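Local coordinates for antifreeze protein (Uncultured bacterium, PDB 6EIO), which binds ice through the faces of its beta-solenoid, which probably restrains the growth of ice crystals, at residues A33-I39 with E209-L213. Residues are numbered along the deposited sequence; the frame is centred on the assembly and turned at random.
Sequences ANNFAVI and EGRAL
R211 closes side-on upon the backbone carbonyl of N34, giving it two hydrogen bonds: R211 NH2 lies 2.9 Å from N34 O, in the carbonyl plane and on a lone pair, while R211 NE donates to the same oxygen over 3.1 Å from above that plane. Because N34 O sits within the guanidinium plane, both N-H groups can serve one acceptor. NH1 is held separately by a hydrogen bond to T193 OG1, on the neighbouring parallel strand 193-196. In one of two conformers, N34 OD1 lies over one guanidinium face, a less certain contact than the backbone grip. The extended chain from CG to NE carries the charge past F36 O, 3.2 Å from R211 CD, to the type I turn A33-F36. With an alanine at R211 both donors to N34 O and the one to T193 OG1 are gone, and the turn is likely to be less firmly tied to strand 207-214.

Beyond the turn the segments run as parallel strands: A212 N donates to A37 O and A212 O accepts from I39 N, each over 2.9 Å. The small A212 shares a face with branched V38, which packs there on F226; I39 and L213 share the opposite face, I39 CG1 meeting L213 CD2 at 3.8 Å, where I39 reaches helix 81-99. G210, at phi 153°, takes the corner where a side chain would jam against the preceding carbonyl.

These are neighbouring rungs of the beta-solenoid characteristic of this ice-binding family. Strand 36-40 fits between strands 55-58 and 207-214, V38 also touches L56, and helix 81-99 covers A33 and F36 as well.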
loop_
_atom_site.group_PDB
_atom_site.type_symbol
_atom_site.label_atom_id
_atom_site.label_comp_id
_atom_site.label_asym_id
_atom_site.label_seq_id
_atom_site.Cartn_x
_atom_site.Cartn_y
_atom_site.Cartn_z
ATOM N N ALA A 33 6.386 9.054 7.426
ATOM C CA ALA A 33 5.448 8.796 6.350
ATOM C C ALA A 33 4.021 8.622 6.835
ATOM O O ALA A 33 3.132 8.545 5.989
ATOM C CB ALA A 33 5.872 7.577 5.529
ATOM N N ASN A 34 3.757 8.577 8.153
ATOM C CA ASN A 34 2.436 8.109 8.579
ATOM C C ASN A 34 1.288 9.018 8.136
ATOM O O ASN A 34 0.167 8.534 7.957
ATOM C CB ASN A 34 2.339 7.837 10.087
ATOM C CG ASN A 34 1.353 6.693 10.393
ATOM O OD1 ASN A 34 1.600 5.549 10.014
ATOM N ND2 ASN A 34 0.233 7.002 11.040
ATOM N N ASN A 35 1.515 10.324 8.016
ATOM C CA ASN A 35 0.440 11.234 7.643
ATOM C C ASN A 35 0.381 11.518 6.147
ATOM O O ASN A 35 -0.458 12.322 5.710
ATOM C CB ASN A 35 0.509 12.507 8.506
ATOM C CG ASN A 35 0.204 12.204 9.949
ATOM O OD1 ASN A 35 -0.833 11.631 10.248
ATOM N ND2 ASN A 35 1.060 12.635 10.857
ATOM N N PHE A 36 1.225 10.851 5.362
ATOM C CA PHE A 36 1.168 10.917 3.910
ATOM C C PHE A 36 0.242 9.846 3.350
ATOM O O PHE A 36 0.348 8.671 3.711
ATOM C CB PHE A 36 2.543 10.688 3.285
ATOM C CG PHE A 36 3.479 11.867 3.408
ATOM C CD1 PHE A 36 3.496 12.833 2.417
ATOM C CD2 PHE A 36 4.336 11.989 4.501
ATOM C CE1 PHE A 36 4.356 13.917 2.515
ATOM C CE2 PHE A 36 5.208 13.061 4.584
ATOM C CZ PHE A 36 5.209 14.029 3.590
ATOM N N ALA A 37 -0.623 10.264 2.418
ATOM C CA ALA A 37 -1.346 9.315 1.578
ATOM C C ALA A 37 -0.507 8.820 0.401
ATOM O O ALA A 37 -0.701 7.677 -0.043
ATOM C CB ALA A 37 -2.637 9.947 1.067
ATOM N N VAL A 38 0.366 9.675 -0.139
ATOM C CA VAL A 38 1.131 9.371 -1.343
ATOM C C VAL A 38 2.525 9.959 -1.192
ATOM O O VAL A 38 2.655 11.131 -0.817
ATOM C CB VAL A 38 0.449 9.960 -2.596
ATOM C CG1 VAL A 38 1.314 9.704 -3.838
ATOM C CG2 VAL A 38 -0.948 9.375 -2.795
ATOM N N ILE A 39 3.550 9.163 -1.496
ATOM C CA ILE A 39 4.931 9.629 -1.594
ATOM C C ILE A 39 5.536 9.017 -2.849
ATOM O O ILE A 39 5.307 7.839 -3.131
ATOM C CB ILE A 39 5.800 9.198 -0.378
ATOM C CG1 ILE A 39 5.277 9.836 0.901
ATOM C CG2 ILE A 39 7.275 9.502 -0.628
ATOM C CD1 ILE A 39 6.024 9.451 2.165
ATOM N N GLU A 209 -7.658 3.159 0.360
ATOM C CA GLU A 209 -7.718 3.483 1.781
ATOM C C GLU A 209 -6.415 2.910 2.345
ATOM O O GLU A 209 -6.283 1.689 2.493
ATOM C CB GLU A 209 -8.918 2.858 2.485
ATOM C CG GLU A 209 -8.757 3.022 4.036
ATOM C CD GLU A 209 -9.735 2.248 4.909
ATOM O OE1 GLU A 209 -10.693 1.655 4.371
ATOM O OE2 GLU A 209 -9.516 2.277 6.148
ATOM N N GLY A 210 -5.428 3.778 2.573
ATOM C CA GLY A 210 -4.072 3.291 2.778
ATOM C C GLY A 210 -3.074 4.353 2.356
ATOM O O GLY A 210 -3.334 5.549 2.526
ATOM N N ARG A 211 -1.941 3.897 1.821
ATOM C CA ARG A 211 -0.880 4.795 1.378
ATOM C C ARG A 211 -0.202 4.173 0.179
ATOM O O ARG A 211 -0.007 2.952 0.127
ATOM C CB ARG A 211 0.199 5.005 2.448
ATOM C CG ARG A 211 -0.342 5.513 3.755
ATOM C CD ARG A 211 0.786 5.694 4.756
ATOM N NE ARG A 211 0.266 6.113 6.048
ATOM C CZ ARG A 211 -0.317 5.293 6.909
ATOM N NH1 ARG A 211 -0.436 3.990 6.624
ATOM N NH2 ARG A 211 -0.766 5.761 8.069
ATOM N N ALA A 212 0.223 5.030 -0.748
ATOM C CA ALA A 212 1.018 4.623 -1.906
ATOM C C ALA A 212 2.382 5.277 -1.759
ATOM O O ALA A 212 2.512 6.480 -1.977
ATOM C CB ALA A 212 0.340 5.045 -3.198
ATOM N N LEU A 213 3.381 4.476 -1.372
ATOM C CA LEU A 213 4.707 4.976 -1.001
ATOM C C LEU A 213 5.727 4.362 -1.967
ATOM O O LEU A 213 6.104 3.195 -1.819
ATOM C CB LEU A 213 5.021 4.612 0.454
ATOM C CG LEU A 213 3.947 5.006 1.470
ATOM C CD1 LEU A 213 4.338 4.559 2.866
ATOM C CD2 LEU A 213 3.636 6.510 1.457
#